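Local structure of CooT (6FAN) at residues E15-R20 and L31-I36; A4-V9 and I57-E62. The protein is a putative nickel chaperone, thought to help supply nickel during the maturation of carbon monoxide dehydrogenase. All blocks are in the same frame, centred on the assembly; numbering follows the deposited sequence.

Contact 1 of 2, residues E15-R20 and L31-I36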
loop_
_atom_site.group_PDB
_atom_site.type_symbol
_atom_site.label_atom_id
_atom_site.label_comp_id
_atom_site.label_asym_id
_atom_site.label_seq_id
_atom_site.Cartn_x
_atom_site.Cartn_y
_atom_site.Cartn_z
ATOM N N GLU E 15 -13.828 -9.609 2.219
ATOM C CA GLU E 15 -14.515 -9.028 3.347
ATOM C C GLU E 15 -13.904 -7.687 3.659
ATOM O O GLU E 15 -12.696 -7.597 3.840
ATOM C CB GLU E 15 -14.347 -9.883 4.600
ATOM C CG GLU E 15 -13.714 -11.249 4.452
ATOM C CD GLU E 15 -14.012 -12.053 5.750
ATOM O OE1 GLU E 15 -13.721 -11.482 6.855
ATOM O OE2 GLU E 15 -14.579 -13.206 5.689
ATOM N N LEU E 16 -14.750 -6.670 3.790
ATOM C CA LEU E 16 -14.336 -5.376 4.255
ATOM C C LEU E 16 -13.665 -5.486 5.625
ATOM O O LEU E 16 -14.216 -6.084 6.530
ATOM C CB LEU E 16 -15.515 -4.419 4.304
ATOM C CG LEU E 16 -15.202 -3.016 4.787
ATOM C CD1 LEU E 16 -14.363 -2.285 3.722
ATOM C CD2 LEU E 16 -16.545 -2.317 5.126
ATOM N N PHE E 17 -12.462 -4.936 5.744
ATOM C CA PHE E 17 -11.737 -4.968 7.011
ATOM C C PHE E 17 -11.729 -3.614 7.693
ATOM O O PHE E 17 -11.910 -3.534 8.917
ATOM C CB PHE E 17 -10.316 -5.512 6.833
ATOM C CG PHE E 17 -9.521 -5.568 8.111
ATOM C CD1 PHE E 17 -9.829 -6.506 9.108
ATOM C CD2 PHE E 17 -8.462 -4.710 8.314
ATOM C CE1 PHE E 17 -9.101 -6.556 10.296
ATOM C CE2 PHE E 17 -7.680 -4.765 9.484
ATOM C CZ PHE E 17 -8.006 -5.692 10.471
ATOM N N LEU E 18 -11.552 -2.547 6.913
ATOM C CA LEU E 18 -11.504 -1.186 7.451
ATOM C C LEU E 18 -11.726 -0.166 6.317
ATOM O O LEU E 18 -11.094 -0.251 5.265
ATOM C CB LEU E 18 -10.166 -0.927 8.190
ATOM C CG LEU E 18 -10.105 0.359 9.031
ATOM C CD1 LEU E 18 -11.167 0.343 10.148
ATOM C CD2 LEU E 18 -8.738 0.722 9.602
ATOM N N GLU E 19 -12.614 0.776 6.545
ATOM C CA GLU E 19 -12.928 1.764 5.552
ATOM C C GLU E 19 -12.144 3.014 5.810
ATOM O O GLU E 19 -11.750 3.305 6.904
ATOM C CB GLU E 19 -14.442 2.089 5.502
ATOM C CG GLU E 19 -15.384 0.956 5.083
ATOM C CD GLU E 19 -16.745 1.376 4.489
ATOM O OE1 GLU E 19 -17.660 1.705 5.219
ATOM O OE2 GLU E 19 -16.940 1.339 3.281
ATOM N N ARG E 20 -11.837 3.690 4.743
ATOM C CA ARG E 20 -11.183 5.033 4.798
ATOM C C ARG E 20 -9.833 4.984 5.506
ATOM O O ARG E 20 -9.525 5.882 6.300
ATOM C CB ARG E 20 -12.090 6.130 5.324
ATOM C CG ARG E 20 -13.485 6.002 4.681
ATOM C CD ARG E 20 -14.382 7.023 5.189
ATOM N NE ARG E 20 -14.164 8.273 4.488
ATOM C CZ ARG E 20 -14.957 9.339 4.600
ATOM N NH1 ARG E 20 -16.089 9.297 5.329
ATOM N NH2 ARG E 20 -14.665 10.466 3.953
ATOM N N LEU E 31 0.129 -5.800 10.037
ATOM C CA LEU E 31 -0.069 -4.524 9.356
ATOM C C LEU E 31 -0.927 -3.684 10.268
ATOM O O LEU E 31 -2.019 -4.106 10.648
ATOM C CB LEU E 31 -0.757 -4.722 8.004
ATOM C CG LEU E 31 -0.027 -5.660 7.026
ATOM C CD1 LEU E 31 -0.839 -5.751 5.723
ATOM C CD2 LEU E 31 1.429 -5.261 6.729
ATOM N N LEU E 32 -0.436 -2.514 10.650
ATOM C CA LEU E 32 -1.220 -1.600 11.435
ATOM C C LEU E 32 -1.900 -0.565 10.509
ATOM O O LEU E 32 -1.218 0.186 9.778
ATOM C CB LEU E 32 -0.332 -0.875 12.449
ATOM C CG LEU E 32 -0.872 0.299 13.295
ATOM C CD1 LEU E 32 -2.157 -0.002 14.042
ATOM C CD2 LEU E 32 0.197 0.675 14.327
ATOM N N LEU E 33 -3.236 -0.520 10.573
ATOM C CA LEU E 33 -4.045 0.389 9.733
ATOM C C LEU E 33 -4.668 1.438 10.598
ATOM O O LEU E 33 -5.144 1.129 11.684
ATOM C CB LEU E 33 -5.122 -0.395 8.984
ATOM C CG LEU E 33 -4.727 -1.139 7.713
ATOM C CD1 LEU E 33 -3.677 -2.251 7.921
ATOM C CD2 LEU E 33 -5.975 -1.770 7.135
ATOM N N GLU E 34 -4.601 2.700 10.162
ATOM C CA GLU E 34 -5.298 3.770 10.882
ATOM C C GLU E 34 -6.178 4.489 9.867
ATOM O O GLU E 34 -5.681 4.924 8.788
ATOM C CB GLU E 34 -4.307 4.726 11.510
ATOM C CG GLU E 34 -4.921 5.933 12.225
ATOM C CD GLU E 34 -3.873 6.888 12.795
ATOM O OE1 GLU E 34 -3.164 7.606 12.073
ATOM O OE2 GLU E 34 -3.681 6.873 14.009
ATOM N N ASN E 35 -7.479 4.594 10.198
ATOM C CA ASN E 35 -8.382 5.297 9.284
ATOM C C ASN E 35 -8.447 6.793 9.589
ATOM O O ASN E 35 -7.834 7.256 10.573
ATOM C CB ASN E 35 -9.760 4.631 9.169
ATOM C CG ASN E 35 -10.705 4.904 10.395
ATOM O OD1 ASN E 35 -10.488 5.775 11.268
ATOM N ND2 ASN E 35 -11.772 4.143 10.434
ATOM N N ILE E 36 -9.164 7.544 8.745
ATOM C CA ILE E 36 -9.203 9.007 8.916
ATOM C C ILE E 36 -9.881 9.490 10.242
ATOM O O ILE E 36 -9.703 10.624 10.631
ATOM C CB ILE E 36 -9.846 9.735 7.704
ATOM C CG1 ILE E 36 -11.344 9.388 7.561
ATOM C CG2 ILE E 36 -9.041 9.485 6.447
ATOM C CD1 ILE E 36 -12.062 10.461 6.725
#

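Contact 2 of 2, residues A4-V9 and I57-E62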
loop_
_atom_site.group_PDB
_atom_site.type_symbol
_atom_site.label_atom_id
_atom_site.label_comp_id
_atom_site.label_asym_id
_atom_site.label_seq_id
_atom_site.Cartn_x
_atom_site.Cartn_y
_atom_site.Cartn_z
ATOM N N ALA E 4 -8.769 4.744 1.235
ATOM C CA ALA E 4 -9.143 3.555 0.423
ATOM C C ALA E 4 -9.640 2.545 1.490
ATOM O O ALA E 4 -9.240 2.643 2.681
ATOM C CB ALA E 4 -7.878 3.038 -0.170
ATOM N N SER E 5 -10.528 1.644 1.065
ATOM C CA SER E 5 -10.955 0.580 1.924
ATOM C C SER E 5 -10.027 -0.625 1.852
ATOM O O SER E 5 -9.589 -1.043 0.749
ATOM C CB SER E 5 -12.379 0.177 1.525
ATOM O OG SER E 5 -13.251 1.234 1.862
ATOM N N ALA E 6 -9.739 -1.229 3.036
ATOM C CA ALA E 6 -8.972 -2.488 3.061
ATOM C C ALA E 6 -9.903 -3.708 3.101
ATOM O O ALA E 6 -10.852 -3.735 3.885
ATOM C CB ALA E 6 -8.055 -2.478 4.267
ATOM N N PHE E 7 -9.599 -4.703 2.299
ATOM C CA PHE E 7 -10.376 -5.950 2.219
ATOM C C PHE E 7 -9.481 -7.149 2.497
ATOM O O PHE E 7 -8.298 -7.125 2.123
ATOM C CB PHE E 7 -10.979 -6.122 0.826
ATOM C CG PHE E 7 -11.964 -5.058 0.452
ATOM C CD1 PHE E 7 -13.359 -5.255 0.675
ATOM C CD2 PHE E 7 -11.545 -3.810 -0.104
ATOM C CE1 PHE E 7 -14.293 -4.256 0.323
ATOM C CE2 PHE E 7 -12.507 -2.830 -0.434
ATOM C CZ PHE E 7 -13.864 -3.068 -0.228
ATOM N N ILE E 8 -10.042 -8.174 3.130
ATOM C CA ILE E 8 -9.344 -9.473 3.257
ATOM C C ILE E 8 -9.832 -10.354 2.120
ATOM O O ILE E 8 -11.049 -10.515 1.937
ATOM C CB ILE E 8 -9.598 -10.186 4.607
ATOM C CG1 ILE E 8 -9.300 -9.312 5.801
ATOM C CG2 ILE E 8 -8.864 -11.504 4.632
ATOM C CD1 ILE E 8 -7.903 -8.686 5.861
ATOM N N VAL E 9 -8.900 -10.902 1.353
ATOM C CA VAL E 9 -9.244 -11.724 0.203
ATOM C C VAL E 9 -8.906 -13.206 0.493
ATOM O O VAL E 9 -7.727 -13.559 0.711
ATOM C CB VAL E 9 -8.605 -11.206 -1.128
ATOM C CG1 VAL E 9 -8.659 -12.270 -2.233
ATOM C CG2 VAL E 9 -9.196 -9.881 -1.589
ATOM N N ILE E 57 -7.429 -1.654 -0.964
ATOM C CA ILE E 57 -6.210 -2.259 -0.440
ATOM C C ILE E 57 -6.601 -3.738 -0.225
ATOM O O ILE E 57 -7.464 -4.015 0.585
ATOM C CB ILE E 57 -5.776 -1.640 0.909
ATOM C CG1 ILE E 57 -5.443 -0.139 0.749
ATOM C CG2 ILE E 57 -4.567 -2.415 1.460
ATOM C CD1 ILE E 57 -5.484 0.656 2.098
ATOM N N LEU E 58 -5.963 -4.667 -0.935
ATOM C CA LEU E 58 -6.299 -6.077 -0.807
ATOM C C LEU E 58 -5.230 -6.801 -0.043
ATOM O O LEU E 58 -4.068 -6.768 -0.420
ATOM C CB LEU E 58 -6.506 -6.746 -2.174
ATOM C CG LEU E 58 -7.453 -6.020 -3.146
ATOM C CD1 LEU E 58 -7.683 -7.028 -4.301
ATOM C CD2 LEU E 58 -8.793 -5.658 -2.506
ATOM N N LEU E 59 -5.673 -7.427 1.040
ATOM C CA LEU E 59 -4.818 -8.104 2.002
ATOM C C LEU E 59 -5.102 -9.608 1.974
ATOM O O LEU E 59 -6.233 -10.022 1.695
ATOM C CB LEU E 59 -5.100 -7.549 3.414
ATOM C CG LEU E 59 -4.955 -6.044 3.636
ATOM C CD1 LEU E 59 -5.316 -5.616 5.044
ATOM C CD2 LEU E 59 -3.580 -5.563 3.217
ATOM N N GLU E 60 -4.065 -10.418 2.222
ATOM C CA GLU E 60 -4.239 -11.872 2.386
ATOM C C GLU E 60 -3.656 -12.282 3.724
ATOM O O GLU E 60 -2.515 -11.925 4.024
ATOM C CB GLU E 60 -3.514 -12.602 1.247
ATOM C CG GLU E 60 -4.047 -13.975 0.832
ATOM C CD GLU E 60 -3.898 -14.228 -0.686
ATOM O OE1 GLU E 60 -4.378 -13.324 -1.385
ATOM O OE2 GLU E 60 -3.352 -15.286 -1.144
ATOM N N ARG E 61 -4.439 -12.987 4.556
ATOM C CA ARG E 61 -3.960 -13.475 5.860
ATOM C C ARG E 61 -2.728 -14.372 5.775
ATOM O O ARG E 61 -2.553 -15.054 4.769
ATOM C CB ARG E 61 -5.055 -14.169 6.658
ATOM C CG ARG E 61 -6.222 -13.265 7.051
ATOM C CD ARG E 61 -7.127 -14.061 7.980
ATOM N NE ARG E 61 -8.294 -13.301 8.391
ATOM C CZ ARG E 61 -8.324 -12.496 9.443
ATOM N NH1 ARG E 61 -7.230 -12.316 10.178
ATOM N NH2 ARG E 61 -9.434 -11.822 9.736
ATOM N N GLU E 62 -1.886 -14.315 6.808
ATOM C CA GLU E 62 -0.778 -15.299 6.948
ATOM C C GLU E 62 -0.979 -16.118 8.196
ATOM O O GLU E 62 -1.976 -16.840 8.314
ATOM C CB GLU E 62 0.568 -14.640 6.972
ATOM C CG GLU E 62 1.005 -14.054 5.647
ATOM C CD GLU E 62 2.091 -13.009 5.848
ATOM O OE1 GLU E 62 2.304 -12.549 7.009
ATOM O OE2 GLU E 62 2.759 -12.636 4.847
#

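Contact 1 of 2, residues E15-R20 and L31-I36
Leu-18 and Leu-33 lie alongside each other, pointing opposite ways, with Leu-18 CD2 3.8 Å from Leu-33 CB. From Leu-33 itself, CD2 reaches the edge of the Phe-17 ring near its plane, 4.0 Å from Phe-17 CD2. Asn-35 crosses Leu-18 at about a right angle, with ND2 3.9 Å from Leu-18 CD1. Its CG sits between the backbone N and the carbonyl carbon (chi1 77°), while OD1 accepts the N-H groups of Phe-37 and Gln-39, which fixes the amide. Asn-35 CB packs tightly on the turning backbone, 3.1 Å from Arg-20 O. That same carbonyl accepts Ile-36 N at 3.0 Å, the one hydrogen bond between the segments. Farther along the same two residues, Ile-36 CD1 lies over one face of the Arg-20 guanidinium, offset toward the rim and 3.8 Å from Arg-20 CZ. An alanine in place of Ile-36 would probably uncover that guanidinium face and weaken the packing on Val-53 of the second subunit. All this belongs to a beta hairpin whose long first strand, 13-27, has a classic bulge at Phe-17 and Leu-18 opposite Ala-6, then turns a corner at Glu-19 and Arg-20.

Contact 2 of 2, residues A4-V9 and I57-E62
Ile-8 lays its CD1 methyl against Leu-59, 3.9 Å from Leu-59 CB, the two side chains crossing at a slant. CG1 of Ile-8 is anti to the carbonyl carbon (chi1 -53°), and the further bend at chi2 turns CD1 toward the neighbouring strand. This is a parallel strand pair, joining the first strand of the chain to the last inside a mixed six-stranded sheet. Four backbone bonds hold it. Ile-57 N donates to Ser-5 O at 2.8 Å; Phe-7 N donates to Ile-57 O, Leu-59 N to Phe-7 O, and Val-9 N to Leu-59 O at 2.8 Å. Phe-7, Ile-57 and Leu-59 thus each use both N-H and C=O across the pair.

Ala-6, Ile-8, Ile-57 and Leu-59 share one face of the sheet. Ala-6 CB meets Ile-57 CB at 4.1 Å, Ile-8 and Leu-59 both rest on Ile-43, and Leu-59 also touches Leu-31, so this face looks into the apolar core. Further back, Ala-4 CB is 4.1 Å from Ile-57 CD1, and both residues pack on Leu-52 of the second subunit. On the other face Leu-58 CD2 comes obliquely to Phe-7, 4.0 Å from Phe-7 CB, and Val-9 CG2 leans on Leu-58 CB. The Phe-7 ring also makes a cation-pi contact with Arg-56.

At the far end charged residues take over, meeting the other strand mainly through their aliphatic parts. Glu-60 passes Val-9, its CG 3.7 Å from Val-9 O, and its OE1 has just a long, weak ion pair with Lys-48. Arg-61 runs extended from CG to NE and crosses Ile-8 at about a right angle, with Arg-61 CG 4.0 Å from Ile-8 CG2.

In the fold
Contacts 1 and 2 meet on Ala-6, their centres about 9 Å apart. Strand 4-10 is the middle term: it pairs in parallel with 56-61 in contact 2 and antiparallel with 13-27, whose segment 15-20 enters contact 1. Phe-17 N lies 2.7 Å from Ala-6 O, a probable hydrogen bond, and Leu-33 CD2 packs on Ala-6 CB at 3.6 Å, so the Ala-6 face of contact 2 and the leucines of contact 1 share one core. Contact 2 is mostly buried and is built on regular backbone bonding between sheet neighbours. Contact 1 is partly buried: the axes of its strand segments come no closer than 9.1 Å, and side chains do most of the work, running from inward leucines to an exposed arginine.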